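Local coordinates for Ycf54-like protein (Synechocystis sp. PCC 6803, PDB 5M2P) that is probably a component of the magnesium protoporphyrin IX monomethylester cyclase, needed for protochlorophyllide formation, a step on the way to chlorophyll, at residues 12-17 and 46-51; 32-35 and 40-43. All coordinates share one frame; numbering follows the deposited sequence.

How the interactions relate
From the N terminus the chain passes along strand 5-13, turns into helix 14-18 and continues through helix 21-36. Just past that helix it doubles back, and interaction 2 closes a short loop, bringing 40-43 against 32-35 with only four residues between them. Strand 43-47 then carries the chain to the far side of the molecule, where interaction 1 brings 46-51 near 12-17 and closes a larger loop containing all of interaction 2. The contacts lie about 21 Å apart, centre to centre. Interaction 1 joins the start of helix 14-18 to the end of strand 43-47, past strand 68-73 between strands 5-13 and 43-47; interaction 2 ties the end of helix 21-36 to the loop leading into strand 43-47.

Interaction 1. Residues 12-17 and 46-51; sequences ASQKFL and VIQPAF
Q14 reaches out from the first turn of its helix and brings its amide nitrogen up to two side chains of the opposite segment, I47 and Q48. Its CG is anti to the carbonyl carbon, chi1 -67°, and the chain beyond is extended, which carries the carboxamide out to Q48 and I47. Q48 arrives differently: its chain bends at chi2 and swings the amide round to meet Q14 crosswise. The two side chains cross at about a right angle and their amide planes stand 76° apart, so the groups are not stacked. Q14 NE2 lies 3.2 Å from Q48 OE1, while I47 brings its CG2 branch to 3.7 Å from the same Q14 NE2, an apolar methyl beside a polar group.

The polar ends are gripped mainly from strand 68-73 and the loop before it. Q14 NE2 donates to the carbonyl of N68, Q48 OE1 accepts from the backbone N of N68, and Q48 NE2 donates to the carbonyl of E66. At the start of the helix S13 serves as N-cap: S13 OG accepts from F16 N at 2.9 Å, and the backbone bond from L17 N to S13 O closes the first turn, which probably helps fix the helix start from which Q14 springs.

Strands 5-13 and 43-47 are not neighbours in the antiparallel sheet; 68-73 runs between them, and the contact spans its end at the surface, burying just 92 Å². The chemistry therefore implies a bridge made through a third strand: two glutamines, each anchored to the backbone of N68, are held close to one another by that shared partner, with I47 adding a little apolar cover.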
# COMPACT_ATOMS: atom_id res chain seq x y z
N ALA A 12 5.32 -4.19 -2.92
CA ALA A 12 5.66 -5.37 -3.69
C ALA A 12 6.19 -4.94 -5.06
O ALA A 12 5.97 -3.81 -5.50
CB ALA A 12 4.40 -6.19 -3.92
N SER A 13 6.79 -5.88 -5.78
CA SER A 13 7.02 -5.70 -7.20
C SER A 13 5.69 -5.91 -7.93
O SER A 13 4.83 -6.65 -7.49
CB SER A 13 8.08 -6.67 -7.73
OG SER A 13 7.57 -8.00 -7.72
N GLN A 14 5.54 -5.26 -9.08
CA GLN A 14 4.38 -5.52 -9.93
C GLN A 14 4.34 -6.99 -10.38
O GLN A 14 3.30 -7.59 -10.39
CB GLN A 14 4.37 -4.54 -11.11
CG GLN A 14 4.11 -3.11 -10.58
CD GLN A 14 4.16 -2.06 -11.66
OE1 GLN A 14 3.94 -2.36 -12.84
NE2 GLN A 14 4.47 -0.85 -11.26
N LYS A 15 5.52 -7.53 -10.71
CA LYS A 15 5.66 -8.92 -11.09
C LYS A 15 5.12 -9.89 -10.03
O LYS A 15 4.34 -10.81 -10.30
CB LYS A 15 7.16 -9.18 -11.36
CG LYS A 15 7.55 -10.56 -11.83
CD LYS A 15 9.07 -10.67 -11.98
CE LYS A 15 9.51 -12.01 -12.57
NZ LYS A 15 10.89 -11.96 -13.13
N PHE A 16 5.50 -9.66 -8.78
CA PHE A 16 5.07 -10.50 -7.68
C PHE A 16 3.59 -10.42 -7.45
O PHE A 16 2.90 -11.44 -7.31
CB PHE A 16 5.84 -10.14 -6.40
CG PHE A 16 5.30 -10.81 -5.16
CD1 PHE A 16 5.60 -12.11 -4.89
CD2 PHE A 16 4.51 -10.14 -4.27
CE1 PHE A 16 5.12 -12.72 -3.76
CE2 PHE A 16 4.04 -10.75 -3.12
CZ PHE A 16 4.31 -12.05 -2.91
N LEU A 17 3.07 -9.19 -7.38
CA LEU A 17 1.68 -9.07 -7.06
C LEU A 17 0.78 -9.70 -8.16
O LEU A 17 -0.31 -10.21 -7.89
CB LEU A 17 1.36 -7.62 -6.79
CG LEU A 17 0.17 -7.41 -5.90
CD1 LEU A 17 0.41 -8.02 -4.54
CD2 LEU A 17 -0.08 -5.93 -5.81
N VAL A 46 -1.89 1.12 -4.80
CA VAL A 46 -1.30 2.26 -5.50
C VAL A 46 -0.16 1.73 -6.36
O VAL A 46 0.81 1.20 -5.85
CB VAL A 46 -0.75 3.31 -4.51
CG1 VAL A 46 -0.16 4.51 -5.26
CG2 VAL A 46 -1.83 3.78 -3.54
N ILE A 47 -0.28 1.92 -7.67
CA ILE A 47 0.76 1.50 -8.59
C ILE A 47 1.87 2.56 -8.58
O ILE A 47 1.60 3.77 -8.61
CB ILE A 47 0.20 1.36 -10.02
CG1 ILE A 47 -0.90 0.29 -10.07
CG2 ILE A 47 1.32 1.00 -10.98
CD1 ILE A 47 -1.74 0.31 -11.33
N GLN A 48 3.11 2.11 -8.51
CA GLN A 48 4.27 2.98 -8.53
C GLN A 48 4.08 4.20 -7.60
O GLN A 48 4.15 5.37 -8.04
CB GLN A 48 4.59 3.44 -9.96
CG GLN A 48 6.07 3.72 -10.14
CD GLN A 48 6.96 2.48 -10.12
OE1 GLN A 48 6.50 1.36 -10.25
NE2 GLN A 48 8.24 2.70 -9.96
N PRO A 49 3.93 3.94 -6.30
CA PRO A 49 3.56 5.06 -5.41
C PRO A 49 4.57 6.20 -5.31
O PRO A 49 5.76 6.01 -5.13
CB PRO A 49 3.47 4.39 -4.04
CG PRO A 49 4.26 3.10 -4.19
CD PRO A 49 3.96 2.65 -5.60
N ALA A 50 4.04 7.42 -5.38
CA ALA A 50 4.85 8.61 -5.20
C ALA A 50 5.41 8.76 -3.79
O ALA A 50 6.41 9.42 -3.57
CB ALA A 50 4.02 9.83 -5.54
N PHE A 51 4.76 8.14 -2.80
CA PHE A 51 5.29 8.26 -1.43
C PHE A 51 6.71 7.75 -1.28
O PHE A 51 7.44 8.17 -0.38
CB PHE A 51 4.35 7.65 -0.36
CG PHE A 51 4.24 6.13 -0.36
CD1 PHE A 51 5.30 5.32 0.03
CD2 PHE A 51 3.03 5.51 -0.65
CE1 PHE A 51 5.17 3.94 0.10
CE2 PHE A 51 2.91 4.13 -0.61
CZ PHE A 51 3.98 3.36 -0.23

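Interaction 2. Residues 32-35 and 40-43; sequences RDYG and EIDF
Y34 points its side chain from the helix into the loop segment 40-43, and each part of it meets something there. At the root, Y34 CB packs on I41 CD1, 3.8 Å away. Next, Y34 CD2 lies obliquely beside the backbone, 3.7 Å from I41 CA. Farther out, one edge of the ring faces the backbone: Y34 CE2 is 3.4 Å from E40 O, near the ring plane. F43 comes over one face in a T-shaped stack with planes at 77°, its CE1 above the ring centre and 3.7 Å from Y34 CZ. F43 has CG between its backbone N and carbonyl carbon, chi1 63°, which turns the ring's edge onto the tyrosine. At the tip, Y34 OH donates to D42 OD1 at 2.9 Å, meeting it on the syn side but 27° out of the carboxylate plane. A water donates to both Y34 OH and D42 OD2, closing a small ring of bonds. Replacing the tyrosine with an alanine would probably leave the D42 carboxylate without its hydroxyl mate and the F43 edge without a face to rest on. The contact pins the end of helix 21-36 to the loop entering strand 43-47, with F43 also meeting F78 of helix 76-86.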
# COMPACT_ATOMS: atom_id res chain seq x y z
N ARG A 32 -15.94 -4.61 -1.82
CA ARG A 32 -17.36 -4.86 -1.99
C ARG A 32 -18.09 -5.00 -0.65
O ARG A 32 -19.16 -4.43 -0.47
CB ARG A 32 -17.56 -6.06 -2.91
CG ARG A 32 -17.11 -5.77 -4.34
CD ARG A 32 -17.22 -6.92 -5.36
NE ARG A 32 -18.60 -7.18 -5.77
CZ ARG A 32 -19.34 -6.42 -6.61
NH1 ARG A 32 -18.88 -5.27 -7.13
NH2 ARG A 32 -20.58 -6.80 -6.88
N ASP A 33 -17.47 -5.68 0.31
CA ASP A 33 -18.03 -5.82 1.65
C ASP A 33 -18.14 -4.47 2.36
O ASP A 33 -19.13 -4.20 3.05
CB ASP A 33 -17.19 -6.78 2.51
CG ASP A 33 -17.28 -8.25 2.06
OD1 ASP A 33 -18.17 -8.61 1.25
OD2 ASP A 33 -16.46 -9.08 2.53
N TYR A 34 -17.11 -3.63 2.20
CA TYR A 34 -17.16 -2.30 2.80
C TYR A 34 -18.38 -1.54 2.26
O TYR A 34 -19.09 -0.88 3.02
CB TYR A 34 -15.90 -1.51 2.52
CG TYR A 34 -14.77 -1.65 3.52
CD1 TYR A 34 -14.35 -2.88 4.01
CD2 TYR A 34 -14.10 -0.51 3.95
CE1 TYR A 34 -13.25 -2.94 4.88
CE2 TYR A 34 -13.02 -0.56 4.81
CZ TYR A 34 -12.61 -1.78 5.29
OH TYR A 34 -11.52 -1.83 6.12
N GLY A 35 -18.58 -1.60 0.93
CA GLY A 35 -19.70 -0.91 0.32
C GLY A 35 -21.03 -1.41 0.89
O GLY A 35 -21.90 -0.62 1.25
N GLU A 40 -16.39 3.39 5.11
CA GLU A 40 -15.47 4.16 4.26
C GLU A 40 -14.25 3.32 3.95
O GLU A 40 -13.65 2.74 4.85
CB GLU A 40 -15.04 5.46 4.95
CG GLU A 40 -14.13 6.38 4.15
CD GLU A 40 -13.75 7.64 4.92
OE1 GLU A 40 -14.64 8.25 5.55
OE2 GLU A 40 -12.56 8.03 4.91
N ILE A 41 -13.89 3.26 2.67
CA ILE A 41 -12.73 2.52 2.23
C ILE A 41 -11.51 3.18 2.88
O ILE A 41 -11.35 4.40 2.83
CB ILE A 41 -12.58 2.58 0.70
CG1 ILE A 41 -13.70 1.79 0.00
CG2 ILE A 41 -11.22 2.07 0.27
CD1 ILE A 41 -13.62 0.30 0.13
N ASP A 42 -10.68 2.38 3.53
CA ASP A 42 -9.47 2.86 4.22
C ASP A 42 -8.24 2.05 3.81
O ASP A 42 -7.26 1.99 4.55
CB ASP A 42 -9.66 2.84 5.73
CG ASP A 42 -9.84 1.45 6.30
OD1 ASP A 42 -9.96 0.48 5.52
OD2 ASP A 42 -9.84 1.34 7.55
N PHE A 43 -8.29 1.45 2.62
CA PHE A 43 -7.18 0.70 2.07
C PHE A 43 -7.24 0.86 0.57
O PHE A 43 -8.33 0.96 0.01
CB PHE A 43 -7.23 -0.80 2.47
CG PHE A 43 -8.43 -1.51 1.94
CD1 PHE A 43 -9.67 -1.40 2.57
CD2 PHE A 43 -8.37 -2.25 0.76
CE1 PHE A 43 -10.80 -1.99 2.03
CE2 PHE A 43 -9.49 -2.86 0.25
CZ PHE A 43 -10.71 -2.74 0.89
O HOH W 1 -10.79 -0.80 8.73